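Long-range contacts in imine reductase (Bacillus cereus, PDB 4D3D), which catalyses the NADPH-dependent, S-selective reduction of the imine 2-methylpyrroline: residues 282-286 and 299-303; 98-102 and 124-130; 86-90 and 117-121. All coordinates share one frame; numbering follows the deposited sequence. Where two conformers were deposited one is given.

Interaction 1 of 3, residues 282-286 and 299-303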
loop_
_atom_site.group_PDB
_atom_site.type_symbol
_atom_site.label_atom_id
_atom_site.label_comp_id
_atom_site.label_asym_id
_atom_site.label_seq_id
_atom_site.Cartn_x
_atom_site.Cartn_y
_atom_site.Cartn_z
ATOM N N VAL B 282 6.075 -14.022 4.367
ATOM C CA VAL B 282 6.757 -13.058 5.246
ATOM C C VAL B 282 6.283 -13.260 6.701
ATOM O O VAL B 282 7.093 -13.338 7.648
ATOM C CB VAL B 282 6.567 -11.599 4.798
ATOM C CG1 VAL B 282 7.213 -10.670 5.787
ATOM C CG2 VAL B 282 7.184 -11.342 3.425
ATOM N N PHE B 283 4.956 -13.246 6.888
ATOM C CA PHE B 283 4.364 -13.493 8.232
ATOM C C PHE B 283 4.853 -14.812 8.825
ATOM O O PHE B 283 5.213 -14.845 10.011
ATOM C CB PHE B 283 2.850 -13.475 8.184
ATOM C CG PHE B 283 2.247 -12.060 8.280
ATOM C CD1 PHE B 283 2.235 -11.215 7.188
ATOM C CD2 PHE B 283 1.710 -11.623 9.468
ATOM C CE1 PHE B 283 1.781 -9.921 7.347
ATOM C CE2 PHE B 283 1.181 -10.321 9.601
ATOM C CZ PHE B 283 1.214 -9.502 8.501
ATOM N N ARG B 284 4.853 -15.866 8.032
ATOM C CA ARG B 284 5.319 -17.171 8.523
ATOM C C ARG B 284 6.773 -17.156 8.913
ATOM O O ARG B 284 7.140 -17.727 9.948
ATOM C CB ARG B 284 5.010 -18.272 7.558
ATOM C CG ARG B 284 3.534 -18.599 7.457
ATOM C CD ARG B 284 3.183 -19.920 6.775
ATOM N NE ARG B 284 3.761 -21.078 7.552
ATOM C CZ ARG B 284 3.219 -21.706 8.630
ATOM N NH1 ARG B 284 2.003 -21.360 9.174
ATOM N NH2 ARG B 284 3.885 -22.737 9.189
ATOM N N ARG B 285 7.606 -16.468 8.166
ATOM C CA ARG B 285 8.985 -16.335 8.561
ATOM C C ARG B 285 9.160 -15.609 9.850
ATOM O O ARG B 285 9.987 -15.957 10.664
ATOM C CB ARG B 285 9.804 -15.667 7.395
ATOM C CG ARG B 285 9.956 -16.575 6.210
ATOM C CD ARG B 285 10.101 -15.801 4.881
ATOM N NE ARG B 285 11.302 -15.117 4.808
ATOM C CZ ARG B 285 11.611 -14.170 3.880
ATOM N NH1 ARG B 285 10.720 -13.625 2.941
ATOM N NH2 ARG B 285 12.796 -13.714 4.004
ATOM N N GLY B 286 8.378 -14.580 10.115
ATOM C CA GLY B 286 8.439 -13.911 11.398
ATOM C C GLY B 286 7.985 -14.799 12.563
ATOM O O GLY B 286 8.541 -14.703 13.647
ATOM N N LEU B 299 8.121 -7.717 11.658
ATOM C CA LEU B 299 8.491 -8.193 10.310
ATOM C C LEU B 299 9.563 -7.359 9.588
ATOM O O LEU B 299 10.208 -7.893 8.663
ATOM C CB LEU B 299 7.286 -8.418 9.421
ATOM C CG LEU B 299 6.207 -9.403 9.908
ATOM C CD1 LEU B 299 4.973 -9.401 9.061
ATOM C CD2 LEU B 299 6.811 -10.804 10.015
ATOM N N ILE B 300 9.852 -6.186 10.087
ATOM C CA ILE B 300 10.967 -5.432 9.527
ATOM C C ILE B 300 12.285 -6.186 9.736
ATOM O O ILE B 300 13.191 -6.100 8.933
ATOM C CB ILE B 300 10.968 -3.993 10.029
ATOM C CG1 ILE B 300 11.770 -3.141 9.022
ATOM C CG2 ILE B 300 11.514 -3.916 11.385
ATOM C CD1 ILE B 300 11.744 -1.664 9.270
ATOM N N GLU B 301 12.326 -7.041 10.755
ATOM C CA GLU B 301 13.489 -7.892 10.962
ATOM C C GLU B 301 13.665 -8.923 9.905
ATOM O O GLU B 301 14.846 -9.274 9.590
ATOM C CB GLU B 301 13.466 -8.578 12.346
ATOM C CG GLU B 301 13.342 -7.580 13.490
ATOM C CD GLU B 301 14.410 -6.448 13.535
ATOM O OE1 GLU B 301 15.567 -6.668 13.179
ATOM O OE2 GLU B 301 14.073 -5.322 13.947
ATOM N N ILE B 302 12.576 -9.448 9.327
ATOM C CA ILE B 302 12.657 -10.343 8.243
ATOM C C ILE B 302 13.186 -9.612 6.981
ATOM O O ILE B 302 14.025 -10.167 6.260
ATOM C CB ILE B 302 11.289 -11.007 7.951
ATOM C CG1 ILE B 302 10.866 -11.879 9.141
ATOM C CG2 ILE B 302 11.319 -11.796 6.652
ATOM C CD1 ILE B 302 11.844 -12.985 9.458
ATOM N N PHE B 303 12.682 -8.402 6.715
ATOM C CA PHE B 303 13.116 -7.653 5.549
ATOM C C PHE B 303 14.624 -7.305 5.680
ATOM O O PHE B 303 15.345 -7.303 4.675
ATOM C CB PHE B 303 12.276 -6.431 5.362
ATOM C CG PHE B 303 10.854 -6.699 4.946
ATOM C CD1 PHE B 303 10.548 -7.679 4.018
ATOM C CD2 PHE B 303 9.785 -5.981 5.468
ATOM C CE1 PHE B 303 9.263 -7.911 3.617
ATOM C CE2 PHE B 303 8.464 -6.232 5.068
ATOM C CZ PHE B 303 8.204 -7.162 4.110
#
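L299 and F283 meet where the short helix 300-304, close to the C-terminus, packs on helix 274-288 in the helical C-terminal domain of this 6-phosphogluconate-dehydrogenase-like enzyme. The one CH-pi contact is almost ideally centred: L299 CD1 stands 3.6 Å from the centroid of the F283 ring, only 6° off the ring normal, with all six ring carbons at nearly equal range. L299 CG lies anti to its carbonyl carbon (chi1 -58°), and the extended chi2 of 171° sends the two methyls to different targets, CD1 to the ring and CD2 to the backbone of the helix. There CD2 sits 3.5 Å from V282 O and 3.8 Å from G286 CA. G286 has no side chain and so leaves its CA open to the approach of this methyl.

Apolar contacts gather round V282. Its CG1 comes to 4.0 Å from F303 CZ, meeting that ring obliquely, and touches L299 CD1 and I302 CG2 more loosely. The second subunit builds directly on this cluster: its L199 packs on V282, F283 and L299, while its W195 and H203 make edge-to-face contacts with F283 and F303. The contact is therefore part of the dimer interface.

No hydrogen bond joins the two segments. The polar end of R285 is spent on a salt bridge from NH2 to D272 of the second subunit, and its guanidinium turns one face to I302. Branched at CB, I302 divides its work: CG1 lies against G286 N at 3.8 Å, CD1 reaches the R285 carbonyl, and CG2 sits 3.5 Å above the guanidinium plane, displaced toward its rim, with R285 NH2 the nearest atom at 3.6 Å.

Interaction 2 of 3, residues 98-102 and 124-130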
loop_
_atom_site.group_PDB
_atom_site.type_symbol
_atom_site.label_atom_id
_atom_site.label_comp_id
_atom_site.label_asym_id
_atom_site.label_seq_id
_atom_site.Cartn_x
_atom_site.Cartn_y
_atom_site.Cartn_z
ATOM N N VAL B 98 36.386 12.529 -22.441
ATOM C CA VAL B 98 36.731 13.929 -22.266
ATOM C C VAL B 98 36.945 14.303 -20.785
ATOM O O VAL B 98 36.717 15.405 -20.388
ATOM C CB VAL B 98 35.714 14.850 -22.960
ATOM C CG1 VAL B 98 35.806 14.664 -24.478
ATOM C CG2 VAL B 98 34.309 14.615 -22.484
ATOM N N SER B 99 37.464 13.347 -20.038
ATOM C CA SER B 99 37.550 13.464 -18.548
ATOM C C SER B 99 38.413 14.659 -18.130
ATOM O O SER B 99 38.200 15.232 -17.034
ATOM C CB SER B 99 38.338 12.249 -18.063
ATOM O OG SER B 99 37.549 11.114 -17.917
ATOM N N GLU B 100 39.380 15.041 -18.970
ATOM C CA GLU B 100 40.230 16.222 -18.698
ATOM C C GLU B 100 39.553 17.597 -18.813
ATOM O O GLU B 100 40.171 18.654 -18.519
ATOM C CB GLU B 100 41.472 16.131 -19.618
ATOM C CG GLU B 100 41.257 16.556 -21.105
ATOM C CD GLU B 100 40.722 15.485 -22.119
ATOM O OE1 GLU B 100 40.183 14.439 -21.658
ATOM O OE2 GLU B 100 40.815 15.729 -23.384
ATOM N N ASN B 101 38.293 17.649 -19.251
ATOM C CA ASN B 101 37.579 18.869 -19.454
ATOM C C ASN B 101 36.484 19.162 -18.461
ATOM O O ASN B 101 35.636 20.067 -18.677
ATOM C CB ASN B 101 37.010 18.885 -20.877
ATOM C CG ASN B 101 38.110 18.935 -21.949
ATOM O OD1 ASN B 101 39.162 19.565 -21.762
ATOM N ND2 ASN B 101 37.892 18.264 -23.051
ATOM N N LEU B 102 36.530 18.459 -17.326
ATOM C CA LEU B 102 35.391 18.563 -16.366
ATOM C C LEU B 102 35.634 19.454 -15.143
ATOM O O LEU B 102 34.720 19.746 -14.395
ATOM C CB LEU B 102 35.078 17.157 -15.917
ATOM C CG LEU B 102 34.587 16.127 -16.976
ATOM C CD1 LEU B 102 34.437 14.742 -16.414
ATOM C CD2 LEU B 102 33.224 16.579 -17.502
ATOM N N TRP B 124 33.203 9.630 -9.070
ATOM C CA TRP B 124 33.905 9.656 -10.387
ATOM C C TRP B 124 34.083 11.074 -10.862
ATOM O O TRP B 124 35.214 11.444 -11.356
ATOM C CB TRP B 124 33.158 8.735 -11.360
ATOM C CG TRP B 124 33.847 8.492 -12.696
ATOM C CD1 TRP B 124 34.656 7.433 -13.029
ATOM C CD2 TRP B 124 33.727 9.318 -13.863
ATOM N NE1 TRP B 124 35.058 7.568 -14.363
ATOM C CE2 TRP B 124 34.476 8.699 -14.891
ATOM C CE3 TRP B 124 33.017 10.489 -14.160
ATOM C CZ2 TRP B 124 34.548 9.249 -16.177
ATOM C CZ3 TRP B 124 33.019 11.001 -15.430
ATOM C CH2 TRP B 124 33.877 10.434 -16.422
ATOM N N LEU B 125 33.044 11.886 -10.839
ATOM C CA LEU B 125 33.087 13.267 -11.214
ATOM C C LEU B 125 33.994 14.141 -10.348
ATOM O O LEU B 125 34.788 14.917 -10.855
ATOM C CB LEU B 125 31.716 13.892 -11.256
ATOM C CG LEU B 125 30.796 13.331 -12.375
ATOM C CD1 LEU B 125 29.365 13.742 -12.189
ATOM C CD2 LEU B 125 31.356 13.896 -13.692
ATOM N N GLU B 126 33.925 13.959 -9.022
ATOM C CA GLU B 126 34.835 14.681 -8.112
ATOM C C GLU B 126 36.308 14.381 -8.367
ATOM O O GLU B 126 37.102 15.331 -8.250
ATOM C CB GLU B 126 34.483 14.345 -6.629
ATOM C CG GLU B 126 33.063 14.790 -6.342
ATOM N N ASP B 127 36.664 13.150 -8.657
ATOM C CA ASP B 127 38.042 12.732 -8.939
ATOM C C ASP B 127 38.572 13.553 -10.194
ATOM O O ASP B 127 39.783 13.747 -10.347
ATOM C CB ASP B 127 38.156 11.290 -9.233
ATOM C CG ASP B 127 38.035 10.439 -7.969
ATOM O OD1 ASP B 127 38.074 11.051 -6.876
ATOM O OD2 ASP B 127 37.940 9.218 -8.111
ATOM N N ARG B 128 37.656 13.990 -11.037
ATOM C CA ARG B 128 37.999 14.769 -12.263
ATOM C C ARG B 128 37.771 16.265 -12.118
ATOM O O ARG B 128 37.837 17.081 -13.059
ATOM C CB ARG B 128 37.247 14.171 -13.500
ATOM C CG ARG B 128 37.739 12.773 -13.859
ATOM C CD ARG B 128 36.722 11.927 -14.614
ATOM N NE ARG B 128 37.342 10.613 -14.903
ATOM C CZ ARG B 128 37.545 9.663 -13.997
ATOM N NH1 ARG B 128 37.176 9.803 -12.750
ATOM N NH2 ARG B 128 38.173 8.568 -14.344
ATOM N N GLY B 129 37.483 16.725 -10.893
ATOM C CA GLY B 129 37.331 18.132 -10.594
ATOM C C GLY B 129 36.036 18.788 -10.777
ATOM O O GLY B 129 35.885 19.974 -10.630
ATOM N N ALA B 130 34.993 17.950 -11.023
ATOM C CA ALA B 130 33.631 18.414 -11.176
ATOM C C ALA B 130 32.844 18.158 -9.878
ATOM O O ALA B 130 33.341 17.540 -8.930
ATOM C CB ALA B 130 32.965 17.659 -12.355
HETATM O O HOH W 1 38.908 17.305 -15.574
#
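S99 and R128 are brought together by two similar first torsions and one straight chain: S99 OG (chi1 -83°) and R128 CG (chi1 -67°) each lie opposite their own carbonyl carbon, and the arginine then runs extended from CG to NE. Its NE donates to S99 OG at 3.1 Å. The serine oxygen sits in the guanidinium plane, although the N-H...O angle of 145° is well short of straight. S99 OG also bonds to E96 O, its stronger polar partner, which ties the serine back to the chain just before it.

The guanidinium is fixed from further sides. NH1 donates to W124 O at 2.9 Å, again close to the guanidinium plane, while one face of the group lies over the indole, with W124 NE1 3.2 Å above its centre. Two in-plane bonds and a covered face thus limit both its swing and its rotation.

Beneath this polar layer L102 lies alongside R128, pointing the same way, with its CD1 4.0 Å from R128 CD. The same methyl reaches W124 CZ3 and L125 CD2, and L102 CB packs against A130 CB. L75 and L107 continue this apolar patch into helix 71-77 and strand 106-109. One water joins the backbones: it donates to S99 O at 2.6 Å and to R128 O at 2.7 Å, and accepts from L102 N.

Helix 115-127 ends here in a Schellman motif, with G129 at positive phi as C-prime, G129 N bonded to E126 O and A130 N to L125 O. That turn leads into strand 131-137, and the loop after helix 88-95 packs against it, joining two neighbouring helix-strand connections of the Rossmann-type domain.

Interaction 3 of 3, residues 86-90 and 117-121; sequences TDYNV and KARKA
Y88 leans from the first turn of helix 88-95 onto helix 115-127. Its CB meets K117 CE, near the end of the bent lysine chain, at 4.0 Å. Past CG, which lies opposite the carbonyl carbon (chi1 -81°), the ring runs along the backbone of the second helix: CD2 and CE2 each lie 3.5 Å from A121 CB, which approaches obliquely, while K117 O and A118 N lie over one face, offset toward its rim. CZ is 3.8 Å from A118 CA, and at the tip OH touches A118 CB at 3.5 Å.

These are adjacent helices of the Rossmann-type NAD(P)-binding domain, and Y88 packs between them, also touching H132 and T134 on strand 131-137. The small A118 and A121 let the ring lie so close. At the start of the tyrosine's helix D87 is the N-cap: in the conformer given, one of two deposited, its OD1 accepts from N89 N at 2.8 Å, nearly straight at 169°. Beside the tyrosine, K117 crosses N89 at about a right angle, and NZ makes a weak hydrogen bond to N89 OD1 at 3.3 Å.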
loop_
_atom_site.group_PDB
_atom_site.type_symbol
_atom_site.label_atom_id
_atom_site.label_comp_id
_atom_site.label_asym_id
_atom_site.label_seq_id
_atom_site.Cartn_x
_atom_site.Cartn_y
_atom_site.Cartn_z
ATOM N N THR B 86 19.161 8.874 -20.466
ATOM C CA THR B 86 18.304 7.722 -20.181
ATOM C C THR B 86 18.851 6.829 -19.052
ATOM O O THR B 86 18.085 6.128 -18.418
ATOM C CB THR B 86 18.060 6.855 -21.460
ATOM O OG1 THR B 86 19.316 6.433 -21.988
ATOM C CG2 THR B 86 17.266 7.597 -22.539
ATOM N N ASP B 87 20.177 6.854 -18.792
ATOM C CA ASP B 87 20.825 5.970 -17.830
ATOM C C ASP B 87 22.139 6.603 -17.396
ATOM O O ASP B 87 22.715 7.362 -18.197
ATOM C CB ASP B 87 21.163 4.655 -18.520
ATOM C CG ASP B 87 21.484 3.518 -17.548
ATOM O OD1 ASP B 87 22.642 3.331 -17.089
ATOM O OD2 ASP B 87 20.555 2.740 -17.287
ATOM N N TYR B 88 22.664 6.246 -16.232
ATOM C CA TYR B 88 24.027 6.674 -15.866
ATOM C C TYR B 88 25.114 6.116 -16.765
ATOM O O TYR B 88 26.201 6.792 -16.968
ATOM C CB TYR B 88 24.372 6.286 -14.410
ATOM C CG TYR B 88 23.832 7.235 -13.381
ATOM C CD1 TYR B 88 22.495 7.170 -12.931
ATOM C CD2 TYR B 88 24.668 8.239 -12.846
ATOM C CE1 TYR B 88 22.015 8.073 -11.987
ATOM C CE2 TYR B 88 24.195 9.113 -11.894
ATOM C CZ TYR B 88 22.915 9.039 -11.453
ATOM O OH TYR B 88 22.486 10.024 -10.584
ATOM N N ASN B 89 24.882 4.937 -17.362
ATOM C CA ASN B 89 25.877 4.457 -18.330
ATOM C C ASN B 89 26.182 5.406 -19.490
ATOM O O ASN B 89 27.340 5.402 -20.003
ATOM C CB ASN B 89 25.554 3.065 -18.851
ATOM C CG ASN B 89 25.740 2.057 -17.760
ATOM O OD1 ASN B 89 26.417 2.343 -16.749
ATOM N ND2 ASN B 89 25.080 0.956 -17.880
ATOM N N VAL B 90 25.176 6.152 -19.898
ATOM C CA VAL B 90 25.304 7.101 -21.006
ATOM C C VAL B 90 26.311 8.158 -20.486
ATOM O O VAL B 90 27.158 8.588 -21.218
ATOM C CB VAL B 90 23.993 7.800 -21.427
ATOM C CG1 VAL B 90 24.255 8.841 -22.496
ATOM C CG2 VAL B 90 22.984 6.766 -21.971
ATOM N N LYS B 117 24.285 3.920 -7.552
ATOM C CA LYS B 117 24.715 4.419 -8.883
ATOM C C LYS B 117 24.995 5.960 -8.884
ATOM O O LYS B 117 26.008 6.399 -9.428
ATOM C CB LYS B 117 23.697 4.024 -9.929
ATOM C CG LYS B 117 23.756 2.478 -10.168
ATOM C CD LYS B 117 23.802 2.018 -11.625
ATOM C CE LYS B 117 24.812 2.795 -12.464
ATOM N NZ LYS B 117 25.532 2.084 -13.592
ATOM N N ALA B 118 24.151 6.736 -8.207
ATOM C CA ALA B 118 24.322 8.141 -8.014
ATOM C C ALA B 118 25.581 8.448 -7.183
ATOM O O ALA B 118 26.324 9.373 -7.531
ATOM C CB ALA B 118 23.128 8.762 -7.357
ATOM N N ARG B 119 25.822 7.688 -6.120
ATOM C CA ARG B 119 27.044 7.875 -5.340
ATOM C C ARG B 119 28.303 7.614 -6.177
ATOM O O ARG B 119 29.281 8.376 -6.049
ATOM C CB ARG B 119 27.050 6.955 -4.140
ATOM C CG ARG B 119 25.979 7.308 -3.082
ATOM C CD ARG B 119 25.754 6.172 -2.072
ATOM N NE ARG B 119 24.664 6.560 -1.135
ATOM C CZ ARG B 119 23.760 5.680 -0.644
ATOM N NH1 ARG B 119 23.832 4.412 -0.950
ATOM N NH2 ARG B 119 22.739 6.084 0.087
ATOM N N LYS B 120 28.309 6.531 -6.942
ATOM C CA LYS B 120 29.500 6.173 -7.710
ATOM C C LYS B 120 29.758 7.241 -8.783
ATOM O O LYS B 120 30.939 7.642 -8.980
ATOM C CB LYS B 120 29.334 4.815 -8.349
ATOM C CG LYS B 120 29.499 3.619 -7.382
ATOM C CD LYS B 120 29.501 2.299 -8.135
ATOM N N ALA B 121 28.695 7.800 -9.404
ATOM C CA ALA B 121 28.842 8.877 -10.354
ATOM C C ALA B 121 29.401 10.157 -9.744
ATOM O O ALA B 121 30.321 10.809 -10.305
ATOM C CB ALA B 121 27.561 9.173 -11.029
#

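In the fold
Interactions 2 and 3 both use helix 115-127 in the N-terminal Rossmann-type domain. Their centres are 14 Å apart and their segments alternate along the chain: 86-90, 98-102, 117-121, 124-130. Interaction 3 sets the start of helix 88-95 against the N-terminal half of helix 115-127, and interaction 2 packs the loop following helix 88-95 on the latter's C-terminal end, so two successive helices beside the sheet are joined at two levels. Interaction 1 comes later in the chain, in the C-terminal helical domain, with its centre about 44 Å from that of interaction 2 and 32 Å from that of interaction 3. It is packed against the second subunit, which R119 at interaction 3 also reaches.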